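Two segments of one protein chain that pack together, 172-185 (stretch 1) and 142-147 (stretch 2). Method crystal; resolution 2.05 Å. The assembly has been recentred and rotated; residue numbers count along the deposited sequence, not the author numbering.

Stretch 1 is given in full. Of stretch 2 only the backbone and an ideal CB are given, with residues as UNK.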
# COMPACT_ATOMS: atom_id res chain seq x y z
N GLU A 172 4.00 0.27 1.55
CA GLU A 172 5.11 0.90 2.25
C GLU A 172 4.63 2.10 3.08
O GLU A 172 5.42 2.98 3.42
CB GLU A 172 6.19 1.33 1.26
CG GLU A 172 7.18 0.23 0.88
CD GLU A 172 8.06 0.60 -0.31
OE1 GLU A 172 9.30 0.73 -0.14
OE2 GLU A 172 7.53 0.76 -1.43
N ILE A 173 3.34 2.13 3.38
CA ILE A 173 2.74 3.12 4.26
C ILE A 173 2.33 2.44 5.57
O ILE A 173 1.67 1.39 5.56
CB ILE A 173 1.50 3.78 3.60
CG1 ILE A 173 1.93 4.66 2.41
CG2 ILE A 173 0.70 4.60 4.61
CD1 ILE A 173 0.77 5.07 1.50
N TYR A 174 2.74 3.03 6.69
CA TYR A 174 2.35 2.53 8.01
C TYR A 174 1.04 3.17 8.43
O TYR A 174 0.99 4.37 8.70
CB TYR A 174 3.44 2.80 9.05
CG TYR A 174 4.51 1.72 9.09
CD1 TYR A 174 5.44 1.59 8.06
CD2 TYR A 174 4.57 0.83 10.17
CE1 TYR A 174 6.41 0.60 8.10
CE2 TYR A 174 5.55 -0.16 10.21
CZ TYR A 174 6.46 -0.27 9.18
OH TYR A 174 7.43 -1.25 9.23
N GLY A 175 -0.01 2.36 8.48
CA GLY A 175 -1.36 2.86 8.72
C GLY A 175 -2.17 2.85 7.44
O GLY A 175 -1.63 2.63 6.36
N GLU A 176 -3.46 3.10 7.57
CA GLU A 176 -4.37 3.10 6.43
C GLU A 176 -4.46 4.51 5.83
O GLU A 176 -4.91 5.44 6.48
CB GLU A 176 -5.75 2.61 6.88
CG GLU A 176 -6.81 2.48 5.80
CD GLU A 176 -8.20 2.23 6.37
OE1 GLU A 176 -8.60 2.95 7.32
OE2 GLU A 176 -8.90 1.32 5.86
N PRO A 177 -4.04 4.67 4.56
CA PRO A 177 -4.08 5.99 3.93
C PRO A 177 -5.47 6.38 3.42
O PRO A 177 -6.42 5.59 3.51
CB PRO A 177 -3.12 5.83 2.75
CG PRO A 177 -3.20 4.37 2.40
CD PRO A 177 -3.51 3.63 3.67
N PHE A 178 -5.59 7.60 2.90
CA PHE A 178 -6.83 8.08 2.28
C PHE A 178 -6.64 8.24 0.78
O PHE A 178 -5.57 8.62 0.32
CB PHE A 178 -7.26 9.42 2.88
CG PHE A 178 -7.56 9.36 4.35
CD1 PHE A 178 -8.80 8.93 4.80
CD2 PHE A 178 -6.60 9.73 5.29
CE1 PHE A 178 -9.08 8.86 6.15
CE2 PHE A 178 -6.87 9.66 6.64
CZ PHE A 178 -8.10 9.24 7.07
N PHE A 179 -7.68 7.95 0.01
CA PHE A 179 -7.55 7.91 -1.45
C PHE A 179 -8.32 9.05 -2.11
O PHE A 179 -8.43 9.12 -3.33
CB PHE A 179 -8.01 6.54 -1.97
CG PHE A 179 -7.35 5.39 -1.27
CD1 PHE A 179 -6.05 5.01 -1.58
CD2 PHE A 179 -8.01 4.69 -0.27
CE1 PHE A 179 -5.43 3.96 -0.93
CE2 PHE A 179 -7.40 3.64 0.39
CZ PHE A 179 -6.11 3.27 0.06
N ASP A 180 -8.83 9.96 -1.28
CA ASP A 180 -9.67 11.05 -1.72
C ASP A 180 -9.62 12.17 -0.70
O ASP A 180 -9.64 11.93 0.51
CB ASP A 180 -11.11 10.56 -1.89
CG ASP A 180 -11.88 11.36 -2.93
OD1 ASP A 180 -11.25 12.01 -3.79
OD2 ASP A 180 -13.13 11.32 -2.89
N VAL A 181 -9.54 13.40 -1.19
CA VAL A 181 -9.60 14.59 -0.34
C VAL A 181 -10.92 14.59 0.44
O VAL A 181 -10.95 14.90 1.64
CB VAL A 181 -9.42 15.88 -1.19
CG1 VAL A 181 -9.83 17.12 -0.42
CG2 VAL A 181 -7.98 16.00 -1.65
N SER A 182 -11.99 14.17 -0.24
CA SER A 182 -13.33 14.07 0.34
C SER A 182 -13.43 13.14 1.56
O SER A 182 -14.38 13.25 2.35
CB SER A 182 -14.31 13.62 -0.73
OG SER A 182 -15.57 13.33 -0.17
N GLU A 183 -12.46 12.25 1.72
CA GLU A 183 -12.42 11.35 2.87
C GLU A 183 -11.84 12.02 4.12
O GLU A 183 -12.13 11.60 5.24
CB GLU A 183 -11.60 10.10 2.56
CG GLU A 183 -12.17 9.21 1.49
CD GLU A 183 -11.20 8.10 1.07
OE1 GLU A 183 -11.25 7.69 -0.11
OE2 GLU A 183 -10.39 7.65 1.90
N VAL A 184 -11.03 13.06 3.92
CA VAL A 184 -10.30 13.68 5.02
C VAL A 184 -10.77 15.08 5.42
O VAL A 184 -10.55 15.50 6.55
CB VAL A 184 -8.79 13.76 4.74
CG1 VAL A 184 -8.01 13.38 5.98
CG2 VAL A 184 -8.41 12.83 3.60
N VAL A 185 -11.40 15.81 4.49
CA VAL A 185 -11.88 17.16 4.82
C VAL A 185 -12.96 17.14 5.89
O VAL A 185 -13.93 16.38 5.80
CB VAL A 185 -12.37 17.97 3.58
CG1 VAL A 185 -11.18 18.48 2.79
CG2 VAL A 185 -13.32 17.14 2.70
N UNK A 142 0.36 0.50 -5.86
CA UNK A 142 0.63 1.91 -6.10
C UNK A 142 -0.68 2.63 -6.32
O UNK A 142 -1.46 2.25 -7.19
CB UNK A 142 1.56 2.10 -7.30
N UNK A 143 -0.94 3.67 -5.52
CA UNK A 143 -2.22 4.38 -5.58
C UNK A 143 -2.02 5.86 -5.27
O UNK A 143 -0.99 6.25 -4.73
CB UNK A 143 -3.23 3.76 -4.60
N UNK A 144 -3.01 6.67 -5.62
CA UNK A 144 -3.00 8.08 -5.25
C UNK A 144 -3.51 8.29 -3.83
O UNK A 144 -4.66 8.00 -3.53
CB UNK A 144 -3.85 8.89 -6.23
N UNK A 145 -2.63 8.78 -2.96
CA UNK A 145 -2.98 9.01 -1.56
C UNK A 145 -2.96 10.50 -1.21
O UNK A 145 -2.40 11.32 -1.93
CB UNK A 145 -2.02 8.25 -0.65
N UNK A 146 -3.58 10.84 -0.08
CA UNK A 146 -3.68 12.21 0.39
C UNK A 146 -2.43 12.60 1.18
O UNK A 146 -2.10 11.97 2.19
CB UNK A 146 -4.93 12.39 1.25
N UNK A 147 -1.73 13.63 0.71
CA UNK A 147 -0.48 14.08 1.31
C UNK A 147 -0.60 15.56 1.70
O UNK A 147 -1.23 16.34 0.99
CB UNK A 147 0.69 13.87 0.35

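Stretch 2 runs as an extended strand, and stretch 1 meets it mostly as loop, ending in a short, weakly bonded helical turn. The nearest pair of CA atoms is that of Phe179 and position 145, 4.7 Å apart.

Position 142 has its CA-to-CB bond pointing away, with nothing of stretch 1 within 5.5 Å of the ideal CB. Many side chains would do. The deposited residue is Glu142, which makes no contact with stretch 1.

At position 143 the CB points toward stretch 1, and the ideal CB lies 4.3 Å from Phe179 CE1. What is on offer is part of an aromatic ring, with no pocket around it, so a residue with an apolar or aliphatic stretch near the backbone would suit: Leu, Met, Gln, Lys or Arg. It is Arg143. Its CG lies 4.2 Å from Phe179 CD1, and the end of the chain then leads off, so the aliphatic base makes the contact while the guanidinium stays clear.

Position 144 points sideways, and its backbone does the work. The carbonyl O sits 3.6 Å from Phe179 CA in a CA-H...O contact, close to the plane of the Phe179 ring at its edge. The side chain is loosely specified, and polar residues fit as well as others. Asn144 is found, and the end of its side chain leads off from stretch 1.

Position 145 also points sideways, yet its ideal CB is 4.3 Å from Pro177 CB and 4.7 Å from Ile173 CD1. These apolar neighbours favour Val, Ile or perhaps Leu; the extended backbone angles favour a beta-branched choice. Val145, chi1 m, places CG1 3.8 Å from Pro177 CB, 4.1 Å from Ile173 CD1 and 4.3 Å from Phe179 CE1, so one methyl serves three neighbours. Its CA also makes a CA-H...O contact with Phe178 O at 3.2 Å.

Position 146 faces stretch 1 directly. Its backbone N donates a hydrogen bond to Phe178 O (3.0 Å), pinning the strand to the loop for any residue that keeps its N-H, so not proline. The ideal CB lies 4.2 Å from Val184 CG2, and a small or medium apolar group such as Ala, Val or Ile seems apt. Both methyls of Val146, chi1 t, lie close to Val184 CG2 (CG1 3.9 Å, CG2 4.0 Å), and CG2 also lies 4.1 Å from Phe178 CB and 3.5 Å from Asp180 O.

Position 147 is out of reach, so stretch 1 imposes nothing; Val147 is a typical strand residue.

Stretch 2 (142-147) ERNVVV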
# COMPACT_ATOMS: atom_id res chain seq x y z
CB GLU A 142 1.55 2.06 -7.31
CG GLU A 142 2.44 3.31 -7.28
CD GLU A 142 3.67 3.15 -6.40
OE1 GLU A 142 4.34 4.18 -6.13
OE2 GLU A 142 3.99 2.01 -5.98
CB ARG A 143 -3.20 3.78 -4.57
CG ARG A 143 -4.53 3.34 -5.18
CD ARG A 143 -4.40 1.98 -5.85
NE ARG A 143 -5.56 1.61 -6.66
CZ ARG A 143 -5.82 2.07 -7.88
NH1 ARG A 143 -6.90 1.65 -8.52
NH2 ARG A 143 -5.00 2.93 -8.48
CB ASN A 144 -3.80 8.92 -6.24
CG ASN A 144 -3.03 9.22 -7.51
OD1 ASN A 144 -2.19 10.12 -7.54
ND2 ASN A 144 -3.30 8.46 -8.56
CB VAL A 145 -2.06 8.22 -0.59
CG1 VAL A 145 -2.20 6.72 -0.81
CG2 VAL A 145 -0.63 8.66 -0.74
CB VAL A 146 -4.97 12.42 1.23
CG1 VAL A 146 -4.92 13.71 2.01
CG2 VAL A 146 -6.19 12.38 0.33
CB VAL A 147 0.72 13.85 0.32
CG1 VAL A 147 1.98 14.57 0.77
CG2 VAL A 147 1.00 12.36 0.16
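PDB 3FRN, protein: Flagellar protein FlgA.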